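Local coordinates for protein pyruvate kinase 1 (Trypanosoma brucei brucei, PDB 4KCT) that catalyses the transfer of phosphate from phosphoenolpyruvate to ADP, yielding pyruvate and ATP in glycolysis, and also has an intrinsic oxaloacetate decarboxylase activity, at residues A[206-220]-A[234-248]. Numbering follows the deposited sequence.
Sequences VDMIFASFIRTAEQV and ILIISKIENHQGVQN. With MG (magnesium ion), chain C; PYR (pyruvic acid), chain E.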
loop_
_atom_site.group_PDB
_atom_site.type_symbol
_atom_site.label_atom_id
_atom_site.label_comp_id
_atom_site.label_asym_id
_atom_site.label_seq_id
_atom_site.Cartn_x
_atom_site.Cartn_y
_atom_site.Cartn_z
ATOM N N VAL A 206 -0.713 -28.990 36.656
ATOM C CA VAL A 206 -0.727 -28.881 35.171
ATOM C C VAL A 206 -0.525 -27.426 34.762
ATOM O O VAL A 206 -0.774 -26.516 35.537
ATOM C CB VAL A 206 -2.013 -29.459 34.509
ATOM C CG1 VAL A 206 -2.235 -30.919 34.937
ATOM C CG2 VAL A 206 -3.229 -28.610 34.843
ATOM N N ASP A 207 -0.024 -27.217 33.553
ATOM C CA ASP A 207 0.331 -25.882 33.097
ATOM C C ASP A 207 -0.825 -25.141 32.417
ATOM O O ASP A 207 -0.831 -23.902 32.357
ATOM C CB ASP A 207 1.535 -25.978 32.167
ATOM C CG ASP A 207 2.695 -26.719 32.819
ATOM O OD1 ASP A 207 3.152 -26.235 33.878
ATOM O OD2 ASP A 207 3.018 -27.870 32.389
ATOM N N MET A 208 -1.739 -25.890 31.807
ATOM C CA MET A 208 -2.841 -25.268 31.090
ATOM C C MET A 208 -4.028 -26.201 31.010
ATOM O O MET A 208 -3.875 -27.433 31.019
ATOM C CB MET A 208 -2.379 -24.863 29.660
ATOM C CG MET A 208 -1.886 -26.046 28.829
ATOM S SD MET A 208 -0.926 -25.554 27.359
ATOM C CE MET A 208 0.631 -25.005 28.130
ATOM N N ILE A 209 -5.211 -25.612 30.894
ATOM C CA ILE A 209 -6.431 -26.347 30.627
ATOM C C ILE A 209 -6.876 -26.026 29.203
ATOM O O ILE A 209 -6.902 -24.861 28.817
ATOM C CB ILE A 209 -7.564 -25.854 31.554
ATOM C CG1 ILE A 209 -7.100 -25.845 33.022
ATOM C CG2 ILE A 209 -8.833 -26.696 31.349
ATOM C CD1 ILE A 209 -6.659 -27.212 33.546
ATOM N N PHE A 210 -7.197 -27.050 28.424
ATOM C CA PHE A 210 -7.915 -26.867 27.184
ATOM C C PHE A 210 -9.392 -27.090 27.497
ATOM O O PHE A 210 -9.818 -28.231 27.702
ATOM C CB PHE A 210 -7.471 -27.910 26.132
ATOM C CG PHE A 210 -6.009 -27.833 25.746
ATOM C CD1 PHE A 210 -5.235 -26.717 26.046
ATOM C CD2 PHE A 210 -5.434 -28.865 25.010
ATOM C CE1 PHE A 210 -3.902 -26.642 25.643
ATOM C CE2 PHE A 210 -4.124 -28.771 24.553
ATOM C CZ PHE A 210 -3.350 -27.671 24.887
ATOM N N ALA A 211 -10.153 -26.000 27.597
ATOM C CA ALA A 211 -11.512 -26.054 28.143
ATOM C C ALA A 211 -12.498 -26.271 27.010
ATOM O O ALA A 211 -12.583 -25.457 26.082
ATOM C CB ALA A 211 -11.840 -24.751 28.882
ATOM N N SER A 212 -13.226 -27.384 27.077
ATOM C CA SER A 212 -14.100 -27.809 25.990
ATOM C C SER A 212 -15.356 -26.980 25.858
ATOM O O SER A 212 -15.941 -26.503 26.876
ATOM C CB SER A 212 -14.462 -29.290 26.131
ATOM O OG SER A 212 -13.332 -30.100 25.866
ATOM N N PHE A 213 -15.772 -26.803 24.607
ATOM C CA PHE A 213 -17.085 -26.211 24.272
ATOM C C PHE A 213 -17.349 -24.874 24.945
ATOM O O PHE A 213 -18.460 -24.622 25.438
ATOM C CB PHE A 213 -18.234 -27.197 24.594
ATOM C CG PHE A 213 -18.831 -27.826 23.372
ATOM C CD1 PHE A 213 -19.786 -27.132 22.617
ATOM C CD2 PHE A 213 -18.299 -29.018 22.855
ATOM C CE1 PHE A 213 -20.271 -27.664 21.422
ATOM C CE2 PHE A 213 -18.788 -29.559 21.667
ATOM C CZ PHE A 213 -19.753 -28.863 20.932
ATOM N N ILE A 214 -16.386 -23.967 24.859
ATOM C CA ILE A 214 -16.589 -22.627 25.400
ATOM C C ILE A 214 -17.521 -21.818 24.478
ATOM O O ILE A 214 -17.240 -21.636 23.277
ATOM C CB ILE A 214 -15.233 -21.900 25.607
ATOM C CG1 ILE A 214 -14.408 -22.616 26.711
ATOM C CG2 ILE A 214 -15.447 -20.423 25.951
ATOM C CD1 ILE A 214 -15.066 -22.638 28.101
ATOM N N ARG A 215 -18.639 -21.365 25.038
ATOM C CA ARG A 215 -19.629 -20.693 24.221
ATOM C C ARG A 215 -19.652 -19.193 24.451
ATOM O O ARG A 215 -20.090 -18.443 23.579
ATOM C CB ARG A 215 -21.011 -21.317 24.413
ATOM C CG ARG A 215 -21.095 -22.757 23.911
ATOM C CD ARG A 215 -21.941 -23.628 24.837
ATOM N NE ARG A 215 -21.174 -24.234 25.937
ATOM C CZ ARG A 215 -21.706 -24.565 27.115
ATOM N NH1 ARG A 215 -20.970 -25.157 28.057
ATOM N NH2 ARG A 215 -22.993 -24.346 27.330
ATOM N N THR A 216 -19.202 -18.758 25.638
ATOM C CA THR A 216 -19.256 -17.338 26.036
ATOM C C THR A 216 -18.045 -17.003 26.890
ATOM O O THR A 216 -17.452 -17.889 27.525
ATOM C CB THR A 216 -20.514 -17.022 26.910
ATOM O OG1 THR A 216 -20.423 -17.758 28.129
ATOM C CG2 THR A 216 -21.813 -17.398 26.195
ATOM N N ALA A 217 -17.798 -15.704 27.055
ATOM C CA ALA A 217 -16.803 -15.226 28.003
ATOM C C ALA A 217 -17.163 -15.603 29.443
ATOM O O ALA A 217 -16.280 -15.848 30.259
ATOM C CB ALA A 217 -16.625 -13.714 27.881
ATOM N N GLU A 218 -18.453 -15.609 29.772
ATOM C CA GLU A 218 -18.856 -15.962 31.143
ATOM C C GLU A 218 -18.453 -17.406 31.484
ATOM O O GLU A 218 -17.972 -17.697 32.587
ATOM C CB GLU A 218 -20.361 -15.747 31.348
ATOM C CG GLU A 218 -20.814 -15.915 32.794
ATOM C CD GLU A 218 -19.998 -15.081 33.792
ATOM O OE1 GLU A 218 -19.713 -15.594 34.899
ATOM O OE2 GLU A 218 -19.631 -13.919 33.472
ATOM N N GLN A 219 -18.559 -18.295 30.506
ATOM C CA GLN A 219 -18.075 -19.653 30.703
ATOM C C GLN A 219 -16.574 -19.732 30.991
ATOM O O GLN A 219 -16.136 -20.561 31.806
ATOM C CB GLN A 219 -18.412 -20.506 29.498
ATOM C CG GLN A 219 -19.890 -20.685 29.302
ATOM C CD GLN A 219 -20.199 -21.953 28.572
ATOM O OE1 GLN A 219 -19.511 -22.310 27.618
ATOM N NE2 GLN A 219 -21.184 -22.696 29.069
ATOM N N VAL A 220 -15.770 -18.942 30.280
ATOM C CA VAL A 220 -14.331 -18.879 30.608
ATOM C C VAL A 220 -14.112 -18.483 32.073
ATOM O O VAL A 220 -13.321 -19.110 32.786
ATOM C CB VAL A 220 -13.566 -17.896 29.699
ATOM C CG1 VAL A 220 -12.085 -17.935 30.026
ATOM C CG2 VAL A 220 -13.796 -18.238 28.218
ATOM N N ILE A 234 -2.653 -20.984 36.042
ATOM C CA ILE A 234 -2.768 -22.011 35.000
ATOM C C ILE A 234 -3.449 -21.363 33.796
ATOM O O ILE A 234 -4.399 -20.604 33.977
ATOM C CB ILE A 234 -3.607 -23.204 35.503
ATOM C CG1 ILE A 234 -2.885 -23.905 36.666
ATOM C CG2 ILE A 234 -3.898 -24.182 34.355
ATOM C CD1 ILE A 234 -3.730 -24.960 37.388
ATOM N N LEU A 235 -2.911 -21.556 32.590
ATOM C CA LEU A 235 -3.525 -20.920 31.404
ATOM C C LEU A 235 -4.869 -21.569 31.106
ATOM O O LEU A 235 -4.996 -22.799 31.164
ATOM C CB LEU A 235 -2.635 -21.071 30.177
ATOM C CG LEU A 235 -1.193 -20.624 30.284
ATOM C CD1 LEU A 235 -0.564 -20.787 28.903
ATOM C CD2 LEU A 235 -1.105 -19.185 30.770
ATOM N N ILE A 236 -5.838 -20.765 30.679
ATOM C CA ILE A 236 -7.056 -21.322 30.089
ATOM C C ILE A 236 -7.050 -21.129 28.569
ATOM O O ILE A 236 -6.981 -20.005 28.079
ATOM C CB ILE A 236 -8.321 -20.703 30.689
ATOM C CG1 ILE A 236 -8.403 -21.037 32.183
ATOM C CG2 ILE A 236 -9.561 -21.199 29.939
ATOM C CD1 ILE A 236 -9.553 -20.358 32.905
ATOM N N ILE A 237 -6.977 -22.242 27.844
ATOM C CA ILE A 237 -7.052 -22.220 26.398
ATOM C C ILE A 237 -8.478 -22.630 26.034
ATOM O O ILE A 237 -8.883 -23.781 26.273
ATOM C CB ILE A 237 -6.050 -23.223 25.757
ATOM C CG1 ILE A 237 -4.607 -22.967 26.227
ATOM C CG2 ILE A 237 -6.125 -23.174 24.215
ATOM C CD1 ILE A 237 -4.163 -21.524 26.088
ATOM N N SER A 238 -9.270 -21.688 25.514
ATOM C CA SER A 238 -10.677 -21.985 25.264
ATOM C C SER A 238 -10.821 -22.702 23.938
ATOM O O SER A 238 -10.273 -22.251 22.926
ATOM C CB SER A 238 -11.502 -20.691 25.265
ATOM O OG SER A 238 -11.543 -20.152 26.584
ATOM N N LYS A 239 -11.538 -23.833 23.935
ATOM C CA LYS A 239 -11.751 -24.569 22.691
ATOM C C LYS A 239 -13.031 -24.104 22.038
ATOM O O LYS A 239 -14.086 -24.046 22.676
ATOM C CB LYS A 239 -11.808 -26.076 22.935
ATOM C CG LYS A 239 -10.560 -26.596 23.657
ATOM C CD LYS A 239 -10.749 -28.045 24.130
ATOM C CE LYS A 239 -11.265 -28.949 23.024
ATOM N NZ LYS A 239 -11.486 -30.329 23.567
ATOM N N ILE A 240 -12.895 -23.618 20.820
ATOM C CA ILE A 240 -14.039 -23.162 20.045
ATOM C C ILE A 240 -14.585 -24.340 19.232
ATOM O O ILE A 240 -13.912 -24.841 18.307
ATOM C CB ILE A 240 -13.603 -22.029 19.092
ATOM C CG1 ILE A 240 -12.941 -20.905 19.881
ATOM C CG2 ILE A 240 -14.782 -21.529 18.223
ATOM C CD1 ILE A 240 -13.850 -20.265 20.931
ATOM N N GLU A 241 -15.811 -24.769 19.547
ATOM C CA GLU A 241 -16.312 -26.028 19.024
ATOM C C GLU A 241 -17.695 -25.926 18.395
ATOM O O GLU A 241 -18.249 -26.946 17.991
ATOM C CB GLU A 241 -16.347 -27.109 20.131
ATOM C CG GLU A 241 -15.114 -27.165 20.993
ATOM C CD GLU A 241 -14.862 -28.558 21.552
ATOM O OE1 GLU A 241 -14.600 -29.486 20.749
ATOM O OE2 GLU A 241 -14.767 -28.689 22.777
ATOM N N ASN A 242 -18.298 -24.732 18.415
ATOM C CA ASN A 242 -19.653 -24.557 17.871
ATOM C C ASN A 242 -19.905 -23.107 17.485
ATOM O O ASN A 242 -19.002 -22.260 17.620
ATOM C CB ASN A 242 -20.735 -25.059 18.878
ATOM C CG ASN A 242 -21.100 -24.007 19.939
ATOM O OD1 ASN A 242 -20.253 -23.216 20.377
ATOM N ND2 ASN A 242 -22.363 -24.038 20.395
ATOM N N HIS A 243 -21.086 -22.818 16.943
ATOM C CA HIS A 243 -21.304 -21.504 16.347
ATOM C C HIS A 243 -21.275 -20.398 17.402
ATOM O O HIS A 243 -20.875 -19.274 17.110
ATOM C CB HIS A 243 -22.597 -21.465 15.538
ATOM C CG HIS A 243 -23.806 -21.231 16.378
ATOM N ND1 HIS A 243 -24.293 -22.186 17.217
ATOM C CD2 HIS A 243 -24.497 -20.046 16.678
ATOM C CE1 HIS A 243 -25.304 -21.658 17.948
ATOM N NE2 HIS A 243 -25.415 -20.345 17.628
ATOM N N GLN A 244 -21.710 -20.701 18.631
ATOM C CA GLN A 244 -21.654 -19.709 19.732
ATOM C C GLN A 244 -20.239 -19.272 20.027
ATOM O O GLN A 244 -19.981 -18.091 20.200
ATOM C CB GLN A 244 -22.263 -20.277 21.032
ATOM C CG GLN A 244 -23.733 -20.623 20.930
ATOM C CD GLN A 244 -24.207 -21.412 22.152
ATOM O OE1 GLN A 244 -23.983 -22.625 22.262
ATOM N NE2 GLN A 244 -24.705 -20.702 23.120
ATOM N N GLY A 245 -19.318 -20.231 20.110
ATOM C CA GLY A 245 -17.913 -19.895 20.289
ATOM C C GLY A 245 -17.411 -18.973 19.190
ATOM O O GLY A 245 -16.638 -18.054 19.459
ATOM N N VAL A 246 -17.772 -19.272 17.940
ATOM C CA VAL A 246 -17.339 -18.453 16.812
ATOM C C VAL A 246 -17.946 -17.043 16.879
ATOM O O VAL A 246 -17.241 -16.050 16.728
ATOM C CB VAL A 246 -17.666 -19.116 15.438
ATOM C CG1 VAL A 246 -17.308 -18.165 14.280
ATOM C CG2 VAL A 246 -16.941 -20.459 15.304
ATOM N N GLN A 247 -19.238 -16.972 17.180
ATOM C CA GLN A 247 -19.969 -15.722 17.216
ATOM C C GLN A 247 -19.453 -14.826 18.346
ATOM O O GLN A 247 -19.345 -13.621 18.189
ATOM C CB GLN A 247 -21.451 -16.034 17.459
ATOM C CG GLN A 247 -22.356 -14.831 17.578
ATOM C CD GLN A 247 -23.817 -15.241 17.656
ATOM O OE1 GLN A 247 -24.708 -14.401 17.611
ATOM N NE2 GLN A 247 -24.063 -16.546 17.782
ATOM N N ASN A 248 -19.117 -15.431 19.479
ATOM C CA ASN A 248 -18.653 -14.681 20.639
ATOM C C ASN A 248 -17.104 -14.629 20.753
ATOM O O ASN A 248 -16.574 -14.382 21.826
ATOM C CB ASN A 248 -19.255 -15.291 21.927
ATOM C CG ASN A 248 -20.768 -15.175 21.967
ATOM O OD1 ASN A 248 -21.311 -14.193 21.508
ATOM N ND2 ASN A 248 -21.455 -16.231 22.442
HETATM MG MG MG C . -14.005 -31.381 20.725
HETATM C C PYR E . -12.177 -31.341 18.651
HETATM O O PYR E . -11.540 -31.189 17.572
HETATM O OXT PYR E . -13.441 -31.313 18.648
HETATM C CA PYR E . -11.439 -31.417 19.950
HETATM O O3 PYR E . -12.057 -31.599 21.014
HETATM C CB PYR E . -9.954 -31.159 19.974
HETATM O O HOH W 1 -17.525 -23.406 21.263
HETATM O O HOH W 2 -14.743 -31.241 22.912
HETATM O O HOH W 3 -13.913 -33.484 21.059
#
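Strands 208-211 and 235-240 run parallel, their axes 4.7 Å apart at 18°, and pair Met208 with Leu235 through Ala211 with Ser238; Ile209 and Ala211 each bond through both N and O to the strand 235-240. On the face bearing Phe210, the ring lies alongside Ile237, Phe210 CD1 3.6 Å from Ile237 CB. Val220, from helix 217-227, meets the other face, its CG2 3.4 Å from Ser238 OG in van der Waals contact; that hydroxyl is hydrogen-bonded to Ser256. Beyond the strands, Glu241 divides its carboxylate: OE1 binds magnesium at 2.0 Å, while Glu241 OE2 accepts from Phe213 N on its anti lone pair at 2.8 Å, a bent bond. Glu241 CB sits over the centre of the Phe213 ring in a CH-pi contact. Lys239 bends at CG-CD (chi3 50°), and its NZ donates to Ser212 OG (3.0 Å), itself also hydrogen-bonded to Thr85 O, and pyruvate O3 (2.9 Å); Asp84 adds a salt bridge. Asn248 ND2 gives Arg215 O a nearly straight bond (2.8 Å, 177°), in the carbonyl plane. The geometry is that of a right-handed beta-alpha-beta unit of a TIM barrel, whose C-terminal strand ends carry the active site: Glu241 and Asp265 hold the magnesium, which pyruvate chelates through OXT and O3.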